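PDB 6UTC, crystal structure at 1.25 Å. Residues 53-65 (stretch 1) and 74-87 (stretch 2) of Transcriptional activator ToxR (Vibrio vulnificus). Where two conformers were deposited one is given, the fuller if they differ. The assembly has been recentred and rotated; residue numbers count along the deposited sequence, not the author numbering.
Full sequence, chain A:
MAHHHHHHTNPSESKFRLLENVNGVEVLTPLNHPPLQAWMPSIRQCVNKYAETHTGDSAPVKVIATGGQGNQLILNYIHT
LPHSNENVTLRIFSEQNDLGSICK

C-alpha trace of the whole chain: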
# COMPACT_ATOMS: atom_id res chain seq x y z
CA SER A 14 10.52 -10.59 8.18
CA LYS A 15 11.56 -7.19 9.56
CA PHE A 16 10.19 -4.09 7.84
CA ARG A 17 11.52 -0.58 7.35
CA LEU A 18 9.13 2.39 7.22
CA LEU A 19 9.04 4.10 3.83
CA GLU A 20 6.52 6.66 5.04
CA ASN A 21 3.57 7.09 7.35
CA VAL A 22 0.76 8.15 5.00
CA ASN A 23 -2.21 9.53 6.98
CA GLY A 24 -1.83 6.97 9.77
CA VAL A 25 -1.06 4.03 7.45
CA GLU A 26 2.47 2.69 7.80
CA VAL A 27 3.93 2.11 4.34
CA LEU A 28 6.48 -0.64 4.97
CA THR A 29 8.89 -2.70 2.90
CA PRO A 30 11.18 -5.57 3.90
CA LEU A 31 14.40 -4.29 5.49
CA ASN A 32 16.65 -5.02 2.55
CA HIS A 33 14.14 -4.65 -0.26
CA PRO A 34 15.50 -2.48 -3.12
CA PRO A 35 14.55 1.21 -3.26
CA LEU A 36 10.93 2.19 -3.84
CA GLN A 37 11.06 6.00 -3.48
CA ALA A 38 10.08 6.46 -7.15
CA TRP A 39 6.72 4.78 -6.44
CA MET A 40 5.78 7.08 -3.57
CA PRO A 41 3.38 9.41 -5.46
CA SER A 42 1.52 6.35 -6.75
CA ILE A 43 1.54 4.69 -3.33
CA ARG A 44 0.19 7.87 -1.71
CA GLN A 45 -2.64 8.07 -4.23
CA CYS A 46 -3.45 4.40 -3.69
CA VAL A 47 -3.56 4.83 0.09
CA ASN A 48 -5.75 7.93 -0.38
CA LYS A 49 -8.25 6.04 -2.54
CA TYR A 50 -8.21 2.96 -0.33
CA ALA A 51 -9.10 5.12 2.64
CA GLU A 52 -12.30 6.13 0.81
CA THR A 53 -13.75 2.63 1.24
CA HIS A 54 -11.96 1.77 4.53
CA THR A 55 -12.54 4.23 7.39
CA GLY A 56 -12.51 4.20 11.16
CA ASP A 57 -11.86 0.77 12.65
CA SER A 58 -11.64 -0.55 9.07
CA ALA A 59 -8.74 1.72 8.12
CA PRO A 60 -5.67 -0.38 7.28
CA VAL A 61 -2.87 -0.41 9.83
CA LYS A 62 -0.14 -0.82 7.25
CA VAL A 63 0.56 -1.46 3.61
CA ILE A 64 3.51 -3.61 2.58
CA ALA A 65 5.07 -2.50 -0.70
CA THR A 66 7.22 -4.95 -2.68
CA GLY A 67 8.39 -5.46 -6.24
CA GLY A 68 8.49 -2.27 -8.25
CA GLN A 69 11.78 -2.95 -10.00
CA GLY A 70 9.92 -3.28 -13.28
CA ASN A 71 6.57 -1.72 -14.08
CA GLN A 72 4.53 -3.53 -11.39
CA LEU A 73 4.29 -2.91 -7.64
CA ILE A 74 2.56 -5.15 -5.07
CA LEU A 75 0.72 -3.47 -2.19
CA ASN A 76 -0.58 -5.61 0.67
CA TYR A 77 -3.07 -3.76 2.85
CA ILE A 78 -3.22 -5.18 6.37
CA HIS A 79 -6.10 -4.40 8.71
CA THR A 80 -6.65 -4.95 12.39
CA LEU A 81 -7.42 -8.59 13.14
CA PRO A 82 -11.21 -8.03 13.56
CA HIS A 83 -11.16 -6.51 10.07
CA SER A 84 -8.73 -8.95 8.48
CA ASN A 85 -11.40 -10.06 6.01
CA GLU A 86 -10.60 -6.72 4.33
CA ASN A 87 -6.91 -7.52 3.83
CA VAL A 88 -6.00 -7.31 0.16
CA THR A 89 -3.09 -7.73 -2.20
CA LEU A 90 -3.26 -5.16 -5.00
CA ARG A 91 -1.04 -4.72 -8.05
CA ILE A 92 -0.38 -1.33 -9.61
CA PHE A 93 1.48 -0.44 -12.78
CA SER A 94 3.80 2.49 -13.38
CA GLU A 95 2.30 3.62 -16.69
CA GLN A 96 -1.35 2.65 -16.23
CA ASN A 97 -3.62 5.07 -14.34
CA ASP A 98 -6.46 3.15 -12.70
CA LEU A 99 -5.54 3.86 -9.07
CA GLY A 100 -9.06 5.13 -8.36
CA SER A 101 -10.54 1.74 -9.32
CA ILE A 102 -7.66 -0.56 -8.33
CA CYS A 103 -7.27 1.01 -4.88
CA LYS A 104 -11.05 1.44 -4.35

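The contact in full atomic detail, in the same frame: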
# COMPACT_ATOMS: atom_id res chain seq x y z
N THR A 53 -12.88 3.76 0.95
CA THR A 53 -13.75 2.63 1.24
C THR A 53 -13.35 1.89 2.51
O THR A 53 -13.89 0.80 2.76
CB THR A 53 -13.79 1.68 0.05
OG1 THR A 53 -12.45 1.52 -0.46
CG2 THR A 53 -14.68 2.24 -1.05
N HIS A 54 -12.44 2.44 3.31
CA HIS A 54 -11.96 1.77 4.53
C HIS A 54 -11.67 2.85 5.58
O HIS A 54 -10.55 3.36 5.66
CB HIS A 54 -10.72 0.94 4.25
CG HIS A 54 -10.90 -0.07 3.16
ND1 HIS A 54 -10.74 0.24 1.83
CD2 HIS A 54 -11.19 -1.39 3.21
CE1 HIS A 54 -10.94 -0.85 1.10
NE2 HIS A 54 -11.21 -1.85 1.91
N THR A 55 -12.67 3.16 6.40
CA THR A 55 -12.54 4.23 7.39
C THR A 55 -12.73 3.71 8.80
O THR A 55 -13.29 2.63 9.03
CB THR A 55 -13.54 5.38 7.15
OG1 THR A 55 -14.88 4.87 7.26
CG2 THR A 55 -13.35 6.00 5.78
N GLY A 56 -12.27 4.51 9.76
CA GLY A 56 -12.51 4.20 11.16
C GLY A 56 -11.76 2.94 11.56
O GLY A 56 -10.58 2.77 11.24
N ASP A 57 -12.47 2.04 12.25
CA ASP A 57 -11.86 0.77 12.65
C ASP A 57 -11.41 -0.04 11.45
O ASP A 57 -10.51 -0.88 11.58
CB ASP A 57 -12.86 -0.05 13.47
CG ASP A 57 -13.17 0.58 14.81
OD1 ASP A 57 -12.31 1.33 15.32
OD2 ASP A 57 -14.26 0.31 15.35
N SER A 58 -12.00 0.18 10.28
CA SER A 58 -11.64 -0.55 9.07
C SER A 58 -10.47 0.06 8.31
O SER A 58 -10.08 -0.48 7.28
CB SER A 58 -12.85 -0.69 8.14
OG SER A 58 -13.78 -1.62 8.68
N ALA A 59 -9.91 1.17 8.78
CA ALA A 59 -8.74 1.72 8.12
C ALA A 59 -7.59 0.73 8.23
O ALA A 59 -7.43 0.07 9.26
CB ALA A 59 -8.32 3.04 8.77
N PRO A 60 -6.79 0.56 7.18
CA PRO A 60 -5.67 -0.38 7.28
C PRO A 60 -4.64 0.17 8.25
O PRO A 60 -4.47 1.38 8.39
CB PRO A 60 -5.12 -0.42 5.86
CG PRO A 60 -5.45 0.93 5.31
CD PRO A 60 -6.81 1.24 5.87
N VAL A 61 -3.98 -0.76 8.95
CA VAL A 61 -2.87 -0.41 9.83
C VAL A 61 -1.63 -0.10 9.00
O VAL A 61 -0.90 0.87 9.26
CB VAL A 61 -2.61 -1.57 10.81
CG1 VAL A 61 -1.41 -1.25 11.71
CG2 VAL A 61 -3.85 -1.90 11.64
N LYS A 62 -1.37 -0.92 8.00
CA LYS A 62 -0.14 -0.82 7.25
C LYS A 62 -0.39 -1.33 5.85
O LYS A 62 -1.39 -2.01 5.57
CB LYS A 62 0.99 -1.61 7.91
CG LYS A 62 0.68 -3.04 8.18
CD LYS A 62 1.61 -3.55 9.28
CE LYS A 62 1.22 -4.93 9.76
NZ LYS A 62 2.07 -5.32 10.93
N VAL A 63 0.52 -0.95 4.97
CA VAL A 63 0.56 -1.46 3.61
C VAL A 63 2.00 -1.85 3.33
O VAL A 63 2.93 -1.07 3.58
CB VAL A 63 -0.02 -0.47 2.57
CG1 VAL A 63 0.75 0.82 2.51
CG2 VAL A 63 -0.13 -1.13 1.20
N ILE A 64 2.19 -3.09 2.89
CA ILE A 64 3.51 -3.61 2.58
C ILE A 64 3.71 -3.46 1.08
O ILE A 64 2.95 -4.03 0.29
CB ILE A 64 3.66 -5.08 2.98
CG1 ILE A 64 3.08 -5.33 4.38
CG2 ILE A 64 5.13 -5.53 2.84
CD1 ILE A 64 3.72 -4.56 5.46
N ALA A 65 4.74 -2.73 0.70
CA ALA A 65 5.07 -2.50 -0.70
C ALA A 65 6.27 -3.34 -1.09
O ALA A 65 7.31 -3.28 -0.43
CB ALA A 65 5.40 -1.02 -0.91
N ILE A 74 3.53 -4.43 -5.90
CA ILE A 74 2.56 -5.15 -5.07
C ILE A 74 2.34 -4.35 -3.80
O ILE A 74 3.31 -3.95 -3.13
CB ILE A 74 3.07 -6.56 -4.74
CG1 ILE A 74 3.54 -7.28 -6.00
CG2 ILE A 74 2.00 -7.34 -4.00
CD1 ILE A 74 2.48 -7.38 -7.08
N LEU A 75 1.08 -4.10 -3.46
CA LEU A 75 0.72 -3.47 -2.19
C LEU A 75 -0.19 -4.40 -1.41
O LEU A 75 -1.24 -4.81 -1.92
CB LEU A 75 -0.00 -2.14 -2.42
CG LEU A 75 0.85 -1.04 -3.06
CD1 LEU A 75 -0.01 0.16 -3.42
CD2 LEU A 75 1.97 -0.63 -2.13
N ASN A 76 0.21 -4.74 -0.20
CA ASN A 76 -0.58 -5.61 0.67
C ASN A 76 -1.11 -4.77 1.82
O ASN A 76 -0.35 -4.36 2.70
CB ASN A 76 0.27 -6.79 1.15
CG ASN A 76 0.22 -7.97 0.20
OD1 ASN A 76 -0.78 -8.69 0.16
ND2 ASN A 76 1.25 -8.14 -0.59
N TYR A 77 -2.41 -4.51 1.79
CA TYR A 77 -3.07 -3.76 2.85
C TYR A 77 -3.44 -4.69 3.99
O TYR A 77 -4.14 -5.70 3.77
CB TYR A 77 -4.33 -3.10 2.30
CG TYR A 77 -4.05 -1.86 1.49
CD1 TYR A 77 -3.93 -0.64 2.11
CD2 TYR A 77 -3.89 -1.93 0.11
CE1 TYR A 77 -3.66 0.51 1.39
CE2 TYR A 77 -3.62 -0.78 -0.62
CZ TYR A 77 -3.52 0.43 0.03
OH TYR A 77 -3.25 1.58 -0.70
N ILE A 78 -2.98 -4.37 5.19
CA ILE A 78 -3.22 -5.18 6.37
C ILE A 78 -4.08 -4.38 7.33
O ILE A 78 -3.79 -3.21 7.62
CB ILE A 78 -1.89 -5.62 7.02
CG1 ILE A 78 -1.12 -6.51 6.04
CG2 ILE A 78 -2.16 -6.35 8.33
CD1 ILE A 78 0.33 -6.74 6.41
N HIS A 79 -5.16 -5.00 7.78
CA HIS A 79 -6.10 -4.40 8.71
C HIS A 79 -5.89 -4.94 10.11
O HIS A 79 -5.12 -5.86 10.35
CB HIS A 79 -7.52 -4.66 8.21
CG HIS A 79 -7.83 -3.95 6.93
ND1 HIS A 79 -8.60 -2.81 6.87
CD2 HIS A 79 -7.43 -4.20 5.66
CE1 HIS A 79 -8.66 -2.39 5.62
NE2 HIS A 79 -7.96 -3.21 4.87
N THR A 80 -6.60 -4.34 11.07
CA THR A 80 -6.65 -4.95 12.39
C THR A 80 -7.26 -6.34 12.26
O THR A 80 -8.00 -6.64 11.32
CB THR A 80 -7.50 -4.10 13.34
OG1 THR A 80 -8.85 -4.06 12.87
CG2 THR A 80 -6.95 -2.68 13.45
N LEU A 81 -6.93 -7.22 13.21
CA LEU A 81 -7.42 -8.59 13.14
C LEU A 81 -8.94 -8.70 13.02
O LEU A 81 -9.41 -9.49 12.19
CB LEU A 81 -6.85 -9.44 14.29
CG LEU A 81 -5.37 -9.79 14.08
CD1 LEU A 81 -4.77 -10.33 15.37
CD2 LEU A 81 -5.19 -10.78 12.94
N PRO A 82 -9.75 -7.93 13.76
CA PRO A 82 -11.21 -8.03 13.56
C PRO A 82 -11.65 -7.65 12.17
O PRO A 82 -12.77 -8.00 11.77
CB PRO A 82 -11.78 -7.07 14.61
CG PRO A 82 -10.70 -6.88 15.59
CD PRO A 82 -9.41 -7.00 14.85
N HIS A 83 -10.83 -6.91 11.43
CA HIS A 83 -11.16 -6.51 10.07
C HIS A 83 -10.26 -7.18 9.04
O HIS A 83 -10.15 -6.70 7.91
CB HIS A 83 -11.17 -4.99 9.94
CG HIS A 83 -12.22 -4.34 10.78
ND1 HIS A 83 -13.55 -4.38 10.46
CD2 HIS A 83 -12.13 -3.68 11.96
CE1 HIS A 83 -14.25 -3.75 11.39
NE2 HIS A 83 -13.41 -3.31 12.31
N SER A 84 -9.65 -8.30 9.40
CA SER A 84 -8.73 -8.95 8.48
C SER A 84 -9.41 -9.54 7.26
O SER A 84 -8.71 -9.89 6.30
CB SER A 84 -7.92 -10.02 9.21
OG SER A 84 -8.76 -10.94 9.89
N ASN A 85 -10.74 -9.67 7.25
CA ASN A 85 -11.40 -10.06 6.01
C ASN A 85 -11.28 -8.99 4.93
O ASN A 85 -11.55 -9.28 3.76
CB ASN A 85 -12.85 -10.47 6.23
CG ASN A 85 -13.73 -9.33 6.68
OD1 ASN A 85 -13.27 -8.36 7.28
ND2 ASN A 85 -15.02 -9.44 6.39
N GLU A 86 -10.83 -7.79 5.29
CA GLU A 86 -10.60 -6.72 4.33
C GLU A 86 -9.17 -6.68 3.82
O GLU A 86 -8.87 -5.88 2.93
CB GLU A 86 -10.98 -5.38 4.96
CG GLU A 86 -12.40 -5.37 5.52
CD GLU A 86 -12.82 -4.03 6.07
OE1 GLU A 86 -12.69 -3.01 5.36
OE2 GLU A 86 -13.30 -3.98 7.22
N ASN A 87 -8.29 -7.54 4.33
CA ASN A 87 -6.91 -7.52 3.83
C ASN A 87 -6.90 -7.83 2.34
O ASN A 87 -7.59 -8.74 1.88
CB ASN A 87 -6.08 -8.60 4.52
CG ASN A 87 -5.85 -8.33 5.98
OD1 ASN A 87 -6.16 -7.25 6.48
ND2 ASN A 87 -5.31 -9.31 6.68
O HOH W 1 -14.55 -1.20 5.07
O HOH W 2 -10.50 -4.51 1.16
O HOH W 3 -8.57 -2.23 10.06
O HOH W 4 3.75 -6.45 -0.73

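Two antiparallel strands, 62-65 and 74-78, carry part of this contact, and a cluster of polar side chains carries another; the two stretches together bury 878 Å². Three residues cover the most surface, I78, H79 and V63, and the rules of the contact can be read from them in turn.

I78 pairs with K62, and its backbone works in both directions. Its N donates to K62 O at 2.9 Å, almost straight. Its carbonyl takes V61 N, with V61 N to I78 O at 2.8 Å, and also a weak bond from K62 N, K62 N to I78 O at 3.4 Å. One acceptor thus serves two successive amides. The side chain, m then t, shares a face of the sheet with K62, I64 and N76. Its CD1 reaches I64 CG1 at 3.7 Å, and its CB lies 3.8 Å from K62 CG, so the aliphatic part of the lysine packs here while the charged end extends beyond. This face is mixed: I64 is buried, whereas K62, N76 and I78 remain partly exposed, which suits a long amphipathic chain and an amide. The I64-N76 pair closes its ring with I64 N to N76 O at 2.8 Å and N76 N to I64 O at 2.9 Å. Water 4 spans the same pair, donating to I64 O (2.7 Å) and accepting from N76 ND2 (3.0 Å).

V63 governs the other face, with A65, L75 and Y77, all buried. It pairs with Y77 without backbone hydrogen bonds, the CA atoms only 4.4 Å apart, and its p rotamer sets CG2 almost exactly on the normal of the Y77 ring, 3.7 Å from the centroid. V63 CG2 also lies 3.8 Å from L75 CB. A compact beta-branched residue suits this place, bringing a methyl to the aromatic face and to leucine at once. P60 CG meets the edge of that ring, 3.9 Å from Y77 CD1, and A65 CB touches L75 CD2 at 3.7 Å.

H79 joins the sheet to the polar cluster. Its CB leaves sideways, but the ring swings nearer, and P60 CB lies over its face, 4.2 Å from the centroid. H79 ND1 donates a weak bond to S58 O at 2.8 Å; NE2 is satisfied elsewhere in the structure. Buried imidazole here offers both a flat surface for proline and polar edges. Beside it, S58 OG donates to E86 OE2 at 2.8 Å while lying over the face of the H83 ring, and H83 ND1 adds a weak bond to E86 OE2 at 3.3 Å. The small serine lets its hydroxyl meet carboxylate and imidazole together. Water completes the join: water 3 donates to D57 O (2.8 Å) and A59 O (2.7 Å) and accepts from T80 N (3.1 Å), while water 1 links T53 O to E86 OE1.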